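PDB 7C6O: cobalamin biosynthesis protein CobN, which is the catalytic subunit of cobaltochelatase, which inserts cobalt into the corrin ring during cobalamin biosynthesis. Local coordinates for residues Leu43-Ser48 and Arg63-Ser68; Ala472-Pro477 and Asp525-His530; Pro615-Ala620 and Leu714-Ala719; Met663-Gly668 and Val1159-Met1164; Trp856-Ala861 and Ala894-Ala899. One frame throughout, in Å; residues are numbered along the deposited sequence.

Contact 1: Leu43-Ser48 and Arg63-Ser68; sequences LLLSTS and RWANPS
Leu-43 turns its CG opposite the backbone N (chi1 176°), which carries CD1 back toward the adjacent strand until it lies 3.7 Å from CB of Arg-63, the two side chains crossing at about a right angle. Asn-66 places its CG in the same way (chi1 -168°), bringing its carboxamide against Thr-47: ND2 bonds Asp-49 OD1 and adds a weak bond of 3.4 Å to Thr-47 O, while OD1 is gripped twice from one face of its plane by Ser-68 N and Ser-68 OG, the former closing an Asx turn. Behind these ends the backbones run parallel, 18° apart. Leu-44 N reaches Arg-63 O at 2.7 Å in a nearly straight bond, and Ala-65 N returns to Leu-44 O at 3.2 Å. The next rung, from Ser-46 N to Ala-65 O, is weak at 3.3 Å, evidence that the strands are parting. Pro-67 wedges in there, its CD 3.3 Å from Ser-46 O. Leu-43, Leu-45 and Ala-65 share one face of the sheet, with Leu-45 CD2 3.9 Å from Ala-65 CB, and helix 72-79 covers it; Leu-44 and Trp-64 face helix 49-58 on the other. Two parallel strands bridged by helix 49-58 make a beta-alpha-beta crossover, here in a four-stranded parallel sheet with helices on both faces.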
# COMPACT_ATOMS: atom_id res chain seq x y z
N LEU A 43 1.03 -7.93 -51.42
CA LEU A 43 0.99 -8.74 -50.21
C LEU A 43 2.21 -8.41 -49.36
O LEU A 43 3.35 -8.55 -49.82
CB LEU A 43 0.95 -10.22 -50.57
CG LEU A 43 1.02 -11.21 -49.40
CD1 LEU A 43 -0.16 -11.01 -48.45
CD2 LEU A 43 1.06 -12.64 -49.91
N LEU A 44 1.97 -7.96 -48.13
CA LEU A 44 3.03 -7.64 -47.18
C LEU A 44 3.06 -8.72 -46.10
O LEU A 44 2.10 -8.88 -45.35
CB LEU A 44 2.81 -6.27 -46.55
CG LEU A 44 3.79 -5.86 -45.45
CD1 LEU A 44 5.22 -5.83 -46.00
CD2 LEU A 44 3.40 -4.52 -44.85
N LEU A 45 4.17 -9.45 -46.03
CA LEU A 45 4.39 -10.48 -45.01
C LEU A 45 5.53 -9.99 -44.11
O LEU A 45 6.69 -10.04 -44.51
CB LEU A 45 4.73 -11.82 -45.65
CG LEU A 45 3.72 -12.38 -46.65
CD1 LEU A 45 4.31 -13.55 -47.42
CD2 LEU A 45 2.43 -12.79 -45.94
N SER A 46 5.19 -9.53 -42.91
CA SER A 46 6.18 -9.00 -41.99
C SER A 46 5.94 -9.55 -40.60
O SER A 46 4.80 -9.64 -40.14
CB SER A 46 6.15 -7.46 -41.95
OG SER A 46 7.14 -6.96 -41.06
N THR A 47 7.02 -9.91 -39.92
CA THR A 47 6.92 -10.32 -38.52
C THR A 47 6.76 -9.13 -37.59
O THR A 47 6.63 -9.34 -36.37
CB THR A 47 8.15 -11.13 -38.13
OG1 THR A 47 9.34 -10.42 -38.49
CG2 THR A 47 8.13 -12.49 -38.83
N SER A 48 6.77 -7.91 -38.11
CA SER A 48 6.50 -6.71 -37.33
C SER A 48 5.06 -6.29 -37.59
O SER A 48 4.72 -5.84 -38.69
CB SER A 48 7.46 -5.59 -37.69
OG SER A 48 7.02 -4.35 -37.15
N ARG A 63 -2.59 -6.51 -48.92
CA ARG A 63 -2.92 -7.65 -48.08
C ARG A 63 -1.77 -7.84 -47.09
O ARG A 63 -0.62 -7.57 -47.41
CB ARG A 63 -3.14 -8.93 -48.88
CG ARG A 63 -4.15 -8.82 -50.01
CD ARG A 63 -5.57 -8.62 -49.49
NE ARG A 63 -6.51 -8.49 -50.60
CZ ARG A 63 -6.79 -7.34 -51.21
NH1 ARG A 63 -6.21 -6.22 -50.81
NH2 ARG A 63 -7.66 -7.32 -52.21
N TRP A 64 -2.10 -8.31 -45.89
CA TRP A 64 -1.06 -8.43 -44.87
C TRP A 64 -1.26 -9.69 -44.05
O TRP A 64 -2.38 -10.18 -43.86
CB TRP A 64 -1.05 -7.21 -43.94
CG TRP A 64 -2.39 -6.86 -43.40
CD1 TRP A 64 -3.02 -7.44 -42.34
CD2 TRP A 64 -3.27 -5.85 -43.89
NE1 TRP A 64 -4.24 -6.85 -42.14
CE2 TRP A 64 -4.42 -5.87 -43.08
CE3 TRP A 64 -3.20 -4.93 -44.93
CZ2 TRP A 64 -5.49 -5.00 -43.28
CZ3 TRP A 64 -4.26 -4.07 -45.14
CH2 TRP A 64 -5.40 -4.11 -44.31
N ALA A 65 -0.14 -10.20 -43.54
CA ALA A 65 -0.14 -11.34 -42.62
C ALA A 65 1.21 -11.40 -41.94
O ALA A 65 2.23 -10.98 -42.51
CB ALA A 65 -0.43 -12.65 -43.35
N ASN A 66 1.21 -11.91 -40.71
CA ASN A 66 2.45 -12.12 -39.97
C ASN A 66 2.93 -13.54 -40.21
O ASN A 66 2.20 -14.49 -39.88
CB ASN A 66 2.23 -11.87 -38.49
CG ASN A 66 3.53 -11.78 -37.72
OD1 ASN A 66 4.45 -12.58 -37.93
ND2 ASN A 66 3.62 -10.81 -36.82
N PRO A 67 4.13 -13.75 -40.76
CA PRO A 67 4.59 -15.12 -41.03
C PRO A 67 4.65 -16.01 -39.81
O PRO A 67 4.60 -17.24 -39.96
CB PRO A 67 6.00 -14.90 -41.62
CG PRO A 67 5.97 -13.51 -42.16
CD PRO A 67 5.08 -12.73 -41.24
N SER A 68 4.75 -15.45 -38.60
CA SER A 68 4.77 -16.27 -37.40
C SER A 68 3.38 -16.77 -37.01
O SER A 68 3.27 -17.60 -36.09
CB SER A 68 5.38 -15.50 -36.23
OG SER A 68 4.53 -14.45 -35.81

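Contact 2: Ala472-Pro477 and Asp525-His530; sequences AYWGPP and DLPPSH
Trp-474 takes the backbone of Ser-529 over one face of its indole: Ser-529 CA stands 3.5 Å from the centroid of the five-membered ring, only 7° off the normal, and Ser-529 CB lies over the middle of the whole ring system. At the edge of the same indole NE1 donates to Pro-527 O at 2.9 Å; the acceptor is near the ring plane, although the donor sits well above the carbonyl plane. The imidazole of His-530 has Pro-477 CA over one face, 3.9 Å from its centroid, and Gly-475 O at its edge, where NE2 donates to that oxygen at 2.8 Å. Its ND1 bonds Tyr-455, and Phe-459 meets the ring edge-to-face, so the rotation of the imidazole is fixed from several sides. Two helix ends meet here: Gly-475, with positive phi (83°), ends helix 464-474, and Ser-529 is the N-cap of helix 530-539, its OG bonded to Tyr-532 N. One residue before the tryptophan, the Tyr-473 ring receives Pro-527 CD over one face, 3.8 Å from its centroid, and Leu-526 CD1 comes obliquely to 3.6 Å from Tyr-473 CD2. A water near the plane of the phenol donates to Tyr-473 OH at 2.9 Å and to Asp-525 OD2 at 3.0 Å. The hydroxyl also bonds Asp-523, and the carboxylate of Asp-525 forms a salt bridge with Lys-999.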
# COMPACT_ATOMS: atom_id res chain seq x y z
N ALA A 472 -30.54 0.62 -3.80
CA ALA A 472 -30.96 -0.63 -3.20
C ALA A 472 -30.72 -0.63 -1.69
O ALA A 472 -31.53 -1.16 -0.92
CB ALA A 472 -30.22 -1.81 -3.85
N TYR A 473 -29.63 -0.01 -1.25
CA TYR A 473 -29.30 0.03 0.17
C TYR A 473 -29.81 1.28 0.87
O TYR A 473 -30.16 1.21 2.06
CB TYR A 473 -27.78 -0.08 0.36
CG TYR A 473 -27.24 -1.48 0.18
CD1 TYR A 473 -26.91 -1.96 -1.08
CD2 TYR A 473 -27.07 -2.32 1.27
CE1 TYR A 473 -26.41 -3.24 -1.25
CE2 TYR A 473 -26.58 -3.60 1.11
CZ TYR A 473 -26.25 -4.05 -0.15
OH TYR A 473 -25.76 -5.33 -0.30
N TRP A 474 -29.86 2.42 0.18
CA TRP A 474 -30.17 3.69 0.82
C TRP A 474 -31.47 4.31 0.33
O TRP A 474 -31.80 5.42 0.76
CB TRP A 474 -29.01 4.67 0.61
CG TRP A 474 -27.72 4.16 1.18
CD1 TRP A 474 -26.67 3.63 0.49
CD2 TRP A 474 -27.35 4.12 2.56
NE1 TRP A 474 -25.67 3.26 1.36
CE2 TRP A 474 -26.06 3.56 2.64
CE3 TRP A 474 -27.99 4.51 3.75
CZ2 TRP A 474 -25.40 3.38 3.85
CZ3 TRP A 474 -27.32 4.33 4.95
CH2 TRP A 474 -26.04 3.77 4.99
N GLY A 475 -32.21 3.64 -0.55
CA GLY A 475 -33.46 4.17 -1.04
C GLY A 475 -33.25 5.14 -2.19
O GLY A 475 -32.12 5.50 -2.52
N PRO A 476 -34.34 5.58 -2.82
CA PRO A 476 -34.21 6.55 -3.89
C PRO A 476 -33.64 7.85 -3.36
O PRO A 476 -33.75 8.16 -2.16
CB PRO A 476 -35.65 6.72 -4.39
CG PRO A 476 -36.52 6.25 -3.28
CD PRO A 476 -35.74 5.18 -2.58
N PRO A 477 -32.99 8.64 -4.22
CA PRO A 477 -32.46 9.92 -3.76
C PRO A 477 -33.59 10.82 -3.32
O PRO A 477 -34.72 10.75 -3.85
CB PRO A 477 -31.75 10.47 -5.01
CG PRO A 477 -32.48 9.83 -6.16
CD PRO A 477 -32.82 8.45 -5.67
N ASP A 525 -19.89 -5.08 1.03
CA ASP A 525 -19.93 -4.20 -0.14
C ASP A 525 -20.95 -3.07 -0.01
O ASP A 525 -21.43 -2.57 -1.03
CB ASP A 525 -20.22 -5.02 -1.40
CG ASP A 525 -21.38 -5.97 -1.23
OD1 ASP A 525 -21.90 -6.10 -0.10
OD2 ASP A 525 -21.77 -6.60 -2.24
N LEU A 526 -21.29 -2.67 1.21
CA LEU A 526 -22.22 -1.57 1.45
C LEU A 526 -21.78 -0.34 0.67
O LEU A 526 -20.65 0.15 0.87
CB LEU A 526 -22.29 -1.26 2.94
CG LEU A 526 -23.20 -0.09 3.33
CD1 LEU A 526 -24.66 -0.43 3.07
CD2 LEU A 526 -22.99 0.32 4.79
N PRO A 527 -22.60 0.19 -0.23
CA PRO A 527 -22.20 1.36 -1.02
C PRO A 527 -22.25 2.62 -0.18
O PRO A 527 -22.88 2.64 0.89
CB PRO A 527 -23.25 1.39 -2.15
CG PRO A 527 -24.46 0.78 -1.52
CD PRO A 527 -23.94 -0.30 -0.61
N PRO A 528 -21.60 3.70 -0.63
CA PRO A 528 -21.74 4.97 0.08
C PRO A 528 -23.18 5.46 0.01
O PRO A 528 -23.92 5.18 -0.94
CB PRO A 528 -20.80 5.91 -0.69
CG PRO A 528 -20.74 5.32 -2.06
CD PRO A 528 -20.78 3.83 -1.84
N SER A 529 -23.59 6.19 1.05
CA SER A 529 -24.94 6.73 1.13
C SER A 529 -25.08 7.97 0.25
O SER A 529 -24.10 8.51 -0.27
CB SER A 529 -25.29 7.08 2.57
OG SER A 529 -24.53 8.20 3.01
N HIS A 530 -26.33 8.42 0.08
CA HIS A 530 -26.56 9.68 -0.61
C HIS A 530 -25.93 10.84 0.14
O HIS A 530 -25.44 11.79 -0.48
CB HIS A 530 -28.06 9.93 -0.78
CG HIS A 530 -28.75 8.93 -1.67
ND1 HIS A 530 -28.51 8.84 -3.02
CD2 HIS A 530 -29.69 7.99 -1.39
CE1 HIS A 530 -29.27 7.89 -3.54
NE2 HIS A 530 -29.99 7.36 -2.57
O HOH W 1 -24.71 -6.26 -2.80

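Contact 3: Pro615-Ala620 and Leu714-Ala719; sequences PPMARA and LDLVLA
Strand 617-619 passes across helix 714-719 with the two axes 6.8 Å apart at closest approach and 77° between their directions, a nearly perpendicular crossing in which Ala-618 CA comes to 5.3 Å from Asp-715 CA. No direct hydrogen bond joins the segments. The tightest touch is from backbone to side chain, Met-617 O lying 3.2 Å from Asp-715 CB. Ala-618 CB rests against the carboxylate, 4.0 Å from Asp-715 CG. The strand is one half of a two-stranded antiparallel ribbon: Ala-618 pairs with Ile-697 of strand 696-698 on one edge, while Met-617 O and Arg-619 N point from the other edge to the helix. On the other side of the crossing the contact turns apolar. Leu-716 extends CD1 to 4.2 Å from Met-617 CG, the two chains meeting at a slant; Met-617 CB is 4.5 Å from Ala-719 CB. The bend at chi2 turns SD away from the helix, and chi3 sets only CE. A water links the segments, accepting from Arg-619 N at 3.0 Å and pointing to Asp-715 OD1 at a doubtfully short distance. That same carboxylate oxygen is in a salt bridge with Arg-761 of helix 750-769.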
# COMPACT_ATOMS: atom_id res chain seq x y z
N PRO A 615 6.50 8.98 14.64
CA PRO A 615 6.49 9.70 15.92
C PRO A 615 7.86 9.63 16.58
O PRO A 615 8.67 8.76 16.25
CB PRO A 615 5.44 8.94 16.75
CG PRO A 615 5.29 7.61 16.07
CD PRO A 615 5.52 7.88 14.62
N PRO A 616 8.16 10.55 17.50
CA PRO A 616 9.40 10.42 18.26
C PRO A 616 9.40 9.12 19.04
O PRO A 616 8.37 8.68 19.56
CB PRO A 616 9.37 11.64 19.19
CG PRO A 616 7.93 11.99 19.31
CD PRO A 616 7.33 11.67 17.97
N MET A 617 10.57 8.48 19.09
CA MET A 617 10.75 7.18 19.72
C MET A 617 11.78 7.27 20.84
O MET A 617 12.70 8.10 20.79
CB MET A 617 11.21 6.12 18.71
CG MET A 617 10.32 6.00 17.48
SD MET A 617 8.66 5.38 17.85
CE MET A 617 9.04 3.70 18.38
N ALA A 618 11.63 6.41 21.84
CA ALA A 618 12.59 6.33 22.94
C ALA A 618 12.47 4.97 23.60
O ALA A 618 11.47 4.26 23.43
CB ALA A 618 12.35 7.44 23.97
N ARG A 619 13.51 4.60 24.35
CA ARG A 619 13.51 3.32 25.05
C ARG A 619 12.41 3.30 26.11
O ARG A 619 12.13 4.32 26.75
CB ARG A 619 14.87 3.07 25.68
CG ARG A 619 15.38 1.64 25.54
CD ARG A 619 16.89 1.57 25.69
NE ARG A 619 17.32 1.75 27.08
CZ ARG A 619 17.81 0.77 27.84
NH1 ARG A 619 17.94 -0.45 27.35
NH2 ARG A 619 18.17 1.02 29.09
N ALA A 620 11.79 2.13 26.29
CA ALA A 620 10.67 2.03 27.22
C ALA A 620 11.12 2.25 28.66
O ALA A 620 10.41 2.87 29.45
CB ALA A 620 9.98 0.68 27.08
N LEU A 714 18.15 13.06 19.78
CA LEU A 714 19.11 12.07 20.26
C LEU A 714 18.47 10.69 20.38
O LEU A 714 19.02 9.69 19.90
CB LEU A 714 19.68 12.52 21.61
CG LEU A 714 20.44 11.51 22.47
CD1 LEU A 714 21.63 10.94 21.73
CD2 LEU A 714 20.89 12.16 23.77
N ASP A 715 17.29 10.61 21.00
CA ASP A 715 16.61 9.33 21.16
C ASP A 715 16.24 8.72 19.81
O ASP A 715 16.38 7.51 19.61
CB ASP A 715 15.36 9.49 22.03
CG ASP A 715 15.68 9.54 23.51
OD1 ASP A 715 16.46 8.68 23.98
OD2 ASP A 715 15.16 10.44 24.20
N LEU A 716 15.74 9.54 18.88
CA LEU A 716 15.35 9.01 17.58
C LEU A 716 16.55 8.51 16.80
O LEU A 716 16.50 7.42 16.20
CB LEU A 716 14.59 10.07 16.80
CG LEU A 716 14.02 9.65 15.44
CD1 LEU A 716 13.16 8.41 15.58
CD2 LEU A 716 13.21 10.79 14.84
N VAL A 717 17.65 9.27 16.79
CA VAL A 717 18.86 8.82 16.10
C VAL A 717 19.37 7.53 16.73
O VAL A 717 19.76 6.60 16.01
CB VAL A 717 19.93 9.93 16.12
CG1 VAL A 717 21.26 9.38 15.66
CG2 VAL A 717 19.50 11.09 15.23
N LEU A 718 19.38 7.46 18.06
CA LEU A 718 19.79 6.22 18.74
C LEU A 718 18.95 5.04 18.28
O LEU A 718 19.48 3.95 18.02
CB LEU A 718 19.67 6.39 20.25
CG LEU A 718 20.90 6.83 21.04
CD1 LEU A 718 20.53 7.04 22.50
CD2 LEU A 718 22.01 5.80 20.90
N ALA A 719 17.63 5.22 18.17
CA ALA A 719 16.77 4.13 17.73
C ALA A 719 17.07 3.73 16.29
O ALA A 719 17.09 2.54 15.96
CB ALA A 719 15.30 4.53 17.88
O HOH W 2 16.02 6.28 24.42

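Contact 4: Met663-Gly668 and Val1159-Met1164; sequences MDHDLG and VMADWM
The ring contacts centre on His-665. Its chi1 is trans (-178°), which, with CB already directed at the partner, brings the imidazole among Ala-1161, Trp-1163 and Met-1164. The imidazole and the five-membered ring of Trp-1163 meet obliquely, with centroids 5.2 Å apart and planes at 84°; His-665 ND1 lies 3.3 Å from Trp-1163 NE1. Among the CH-pi and sulfur contacts, Ala-1161 CB sits over one face of the imidazole, 4.2 Å from its centroid and offset toward the rim, while Met-1164 SD comes in at a slant to 3.7 Å from His-665 CE1. The polar group is Asp-666, with OD1 3.8 Å from Trp-1163 CZ2 and the carboxylate plane turned 35° from the indole; its OD2 forms a salt bridge with Arg-1120 of helix 1111-1123, whose side chain also touches Trp-1163. Within segment 1159-1164, Ala-1161 N makes a weak bond of 3.5 Å to Met-1164 SD, which may help to place the sulfur, and Met-1164 CG lies over the indole of its neighbour Trp-1163. In fold terms, side chains of a short, weakly bonded helix, which closes in a Schellman motif at Gly-668, pack on the first turn of helix 1162-1174, with Ala-1161 at the N-cap position, its O accepting from Met-1164 N.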
# COMPACT_ATOMS: atom_id res chain seq x y z
N MET A 663 3.31 -10.59 37.87
CA MET A 663 4.24 -10.89 36.79
C MET A 663 4.28 -12.37 36.45
O MET A 663 4.81 -12.73 35.38
CB MET A 663 5.64 -10.41 37.15
CG MET A 663 5.75 -8.91 37.27
SD MET A 663 7.32 -8.44 38.00
CE MET A 663 7.15 -6.66 38.05
N ASP A 664 3.74 -13.24 37.31
CA ASP A 664 3.61 -14.65 36.94
C ASP A 664 2.69 -14.82 35.74
O ASP A 664 2.79 -15.83 35.04
CB ASP A 664 3.10 -15.46 38.14
CG ASP A 664 1.85 -14.88 38.76
OD1 ASP A 664 1.65 -13.64 38.68
OD2 ASP A 664 1.06 -15.66 39.33
N HIS A 665 1.81 -13.86 35.48
CA HIS A 665 1.03 -13.87 34.25
C HIS A 665 1.91 -13.56 33.05
O HIS A 665 1.88 -14.28 32.04
CB HIS A 665 -0.14 -12.88 34.36
CG HIS A 665 -1.02 -12.86 33.15
ND1 HIS A 665 -1.27 -11.71 32.43
CD2 HIS A 665 -1.71 -13.85 32.53
CE1 HIS A 665 -2.08 -11.99 31.42
NE2 HIS A 665 -2.36 -13.28 31.46
N ASP A 666 2.70 -12.48 33.14
CA ASP A 666 3.64 -12.14 32.07
C ASP A 666 4.57 -13.31 31.77
O ASP A 666 4.89 -13.58 30.61
CB ASP A 666 4.46 -10.92 32.45
CG ASP A 666 3.61 -9.74 32.86
OD1 ASP A 666 2.85 -9.86 33.83
OD2 ASP A 666 3.73 -8.68 32.21
N LEU A 667 5.03 -13.99 32.81
CA LEU A 667 6.07 -15.01 32.70
C LEU A 667 5.51 -16.41 32.47
O LEU A 667 6.30 -17.35 32.32
CB LEU A 667 6.94 -14.99 33.96
CG LEU A 667 7.68 -13.67 34.20
CD1 LEU A 667 8.22 -13.61 35.61
CD2 LEU A 667 8.80 -13.49 33.19
N GLY A 668 4.20 -16.57 32.43
CA GLY A 668 3.61 -17.88 32.20
C GLY A 668 3.93 -18.89 33.28
O GLY A 668 4.17 -20.07 32.98
N VAL A 1159 -7.26 -12.04 25.53
CA VAL A 1159 -5.89 -11.69 25.91
C VAL A 1159 -5.80 -10.95 27.24
O VAL A 1159 -4.70 -10.86 27.81
CB VAL A 1159 -5.23 -10.83 24.82
CG1 VAL A 1159 -5.34 -11.51 23.47
CG2 VAL A 1159 -5.87 -9.44 24.77
N MET A 1160 -6.90 -10.41 27.75
CA MET A 1160 -6.87 -9.61 28.97
C MET A 1160 -7.09 -10.47 30.20
O MET A 1160 -7.86 -11.44 30.17
CB MET A 1160 -7.92 -8.50 28.92
CG MET A 1160 -7.62 -7.37 27.94
SD MET A 1160 -6.33 -6.25 28.51
CE MET A 1160 -7.23 -5.27 29.71
N ALA A 1161 -6.41 -10.12 31.29
CA ALA A 1161 -6.70 -10.64 32.61
C ALA A 1161 -7.38 -9.56 33.43
O ALA A 1161 -7.29 -8.37 33.12
CB ALA A 1161 -5.43 -11.13 33.31
N ASP A 1162 -8.08 -9.98 34.49
CA ASP A 1162 -8.81 -9.02 35.32
C ASP A 1162 -7.88 -7.97 35.91
O ASP A 1162 -8.25 -6.79 35.99
CB ASP A 1162 -9.57 -9.75 36.43
CG ASP A 1162 -10.89 -10.32 35.95
OD1 ASP A 1162 -11.15 -10.30 34.73
OD2 ASP A 1162 -11.67 -10.80 36.81
N TRP A 1163 -6.67 -8.36 36.30
CA TRP A 1163 -5.74 -7.39 36.89
C TRP A 1163 -5.34 -6.33 35.87
O TRP A 1163 -5.01 -5.20 36.25
CB TRP A 1163 -4.50 -8.10 37.45
CG TRP A 1163 -3.51 -8.61 36.44
CD1 TRP A 1163 -3.43 -9.87 35.92
CD2 TRP A 1163 -2.44 -7.86 35.84
NE1 TRP A 1163 -2.39 -9.95 35.03
CE2 TRP A 1163 -1.76 -8.73 34.96
CE3 TRP A 1163 -1.99 -6.54 35.95
CZ2 TRP A 1163 -0.66 -8.33 34.21
CZ3 TRP A 1163 -0.90 -6.14 35.21
CH2 TRP A 1163 -0.25 -7.03 34.34
N MET A 1164 -5.38 -6.66 34.58
CA MET A 1164 -5.06 -5.66 33.56
C MET A 1164 -6.21 -4.67 33.37
O MET A 1164 -5.97 -3.47 33.18
CB MET A 1164 -4.70 -6.35 32.25
CG MET A 1164 -3.55 -7.32 32.42
SD MET A 1164 -3.34 -8.49 31.08
CE MET A 1164 -2.86 -7.40 29.75

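Contact 5: Trp856-Ala861 and Ala894-Ala899; sequences WEAGVA and AGDDIA
Helices 853-874 and 896-905 come within 4.4 Å of each other, measured from Gly-859 CA to Ala-899 CA, a spacing that brings backbone almost against backbone. Glycine, without a side chain, and alanine, with a single methyl, make this possible. Ala-899 CB points into the other helix and fits between Trp-856 and Gly-859, 3.6 Å from Trp-856 CA and 3.7 Å from Gly-859 CA. One turn earlier, Asp-896 O faces the same glycine, 3.6 Å from Gly-859 CA. The Trp-856 side chain starts out away from the partner helix, but a chi1 of 171° helps to swing the indole round, and its six-membered ring ends beside Ala-899, with CE3 3.7 Å from Ala-899 CB and CZ3 3.6 Å from Ala-899 O, while Val-860 CG2, from the same helix as the indole, lies over one face of the ring. On the far side of the glycine, Ala-858 CB lies against the carboxylate of Asp-896, 3.4 Å from its OD2. That oxygen is also in a salt bridge with Arg-830 and accepts a hydrogen bond from Asn-1100, so this buried acid is held by polar partners from other parts of the chain. The second helix opens at Gly-895, its N-cap residue with positive phi (114°), whose O accepts from Ala-899 N, and Thr-893 OG1 bonds the backbone N of both Gly-895 and Asp-896. The whole is a close helix-helix packing through small residues, joining the long helix before strand 880-885 to one that follows it.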
# COMPACT_ATOMS: atom_id res chain seq x y z
N TRP A 856 13.31 -13.81 2.09
CA TRP A 856 13.32 -15.27 2.17
C TRP A 856 14.03 -15.75 3.42
O TRP A 856 13.56 -16.66 4.10
CB TRP A 856 13.98 -15.86 0.91
CG TRP A 856 14.22 -17.33 1.01
CD1 TRP A 856 15.43 -17.96 1.02
CD2 TRP A 856 13.23 -18.36 1.11
NE1 TRP A 856 15.26 -19.32 1.12
CE2 TRP A 856 13.91 -19.59 1.18
CE3 TRP A 856 11.83 -18.36 1.16
CZ2 TRP A 856 13.25 -20.81 1.29
CZ3 TRP A 856 11.17 -19.57 1.26
CH2 TRP A 856 11.88 -20.78 1.33
N GLU A 857 15.18 -15.14 3.74
CA GLU A 857 15.89 -15.49 4.97
C GLU A 857 15.01 -15.27 6.19
O GLU A 857 14.96 -16.11 7.10
CB GLU A 857 17.18 -14.68 5.10
CG GLU A 857 18.17 -14.86 3.96
CD GLU A 857 19.50 -14.19 4.26
OE1 GLU A 857 19.83 -14.02 5.45
OE2 GLU A 857 20.21 -13.83 3.30
N ALA A 858 14.31 -14.13 6.23
CA ALA A 858 13.46 -13.82 7.38
C ALA A 858 12.28 -14.78 7.46
O ALA A 858 11.93 -15.25 8.55
CB ALA A 858 12.97 -12.38 7.29
N GLY A 859 11.65 -15.08 6.33
CA GLY A 859 10.51 -15.99 6.35
C GLY A 859 10.87 -17.38 6.82
O GLY A 859 10.11 -18.02 7.55
N VAL A 860 12.04 -17.87 6.40
CA VAL A 860 12.52 -19.16 6.89
C VAL A 860 12.72 -19.12 8.40
O VAL A 860 12.34 -20.04 9.13
CB VAL A 860 13.82 -19.57 6.16
CG1 VAL A 860 14.46 -20.78 6.84
CG2 VAL A 860 13.53 -19.86 4.70
N ALA A 861 13.31 -18.03 8.90
CA ALA A 861 13.50 -17.88 10.34
C ALA A 861 12.16 -17.78 11.07
O ALA A 861 12.00 -18.36 12.15
CB ALA A 861 14.37 -16.66 10.63
N ALA A 894 9.69 -6.38 2.08
CA ALA A 894 9.92 -7.04 0.80
C ALA A 894 9.48 -8.51 0.82
O ALA A 894 9.97 -9.32 0.03
CB ALA A 894 11.38 -6.92 0.34
N GLY A 895 8.57 -8.87 1.73
CA GLY A 895 7.85 -10.13 1.62
C GLY A 895 8.11 -11.19 2.67
O GLY A 895 8.06 -12.39 2.35
N ASP A 896 8.34 -10.80 3.92
CA ASP A 896 8.60 -11.78 4.98
C ASP A 896 7.45 -12.77 5.12
O ASP A 896 7.68 -13.99 5.22
CB ASP A 896 8.84 -11.07 6.31
CG ASP A 896 10.20 -10.41 6.40
OD1 ASP A 896 10.91 -10.35 5.37
OD2 ASP A 896 10.56 -9.94 7.50
N ASP A 897 6.21 -12.28 5.16
CA ASP A 897 5.05 -13.15 5.29
C ASP A 897 5.00 -14.18 4.17
O ASP A 897 4.73 -15.37 4.41
CB ASP A 897 3.75 -12.34 5.26
CG ASP A 897 3.55 -11.49 6.50
OD1 ASP A 897 4.27 -11.66 7.50
OD2 ASP A 897 2.63 -10.64 6.45
N ILE A 898 5.23 -13.73 2.94
CA ILE A 898 5.15 -14.62 1.78
C ILE A 898 6.19 -15.73 1.90
O ILE A 898 5.90 -16.91 1.67
CB ILE A 898 5.34 -13.82 0.48
CG1 ILE A 898 4.33 -12.67 0.42
CG2 ILE A 898 5.23 -14.74 -0.73
CD1 ILE A 898 4.78 -11.51 -0.45
N ALA A 899 7.42 -15.35 2.27
CA ALA A 899 8.48 -16.34 2.43
C ALA A 899 8.16 -17.34 3.52
O ALA A 899 8.49 -18.52 3.41
CB ALA A 899 9.81 -15.63 2.72

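In the fold
Contact 1 stands apart from the rest: its centre is 44 Å from the centre of the chain and 48 to 76 Å from the centres of the other four. Its sheet ends with strand 110-114, and the sodium ion seen at Asp-125 and Ser-127 is bound shortly after that strand in the sequence. Contacts 3, 4 and 5 form a looser group, with centres 27 to 31 Å apart. Contacts 3 and 4 are the nearest pair, about 12 Å between closest atoms, and their segments alternate along the chain, whereas contact 5 falls wholly within the 490 residues separating the segments of contact 4. Contact 2 lies about 24 Å from contact 5, between nearest atoms, across the chain's centre.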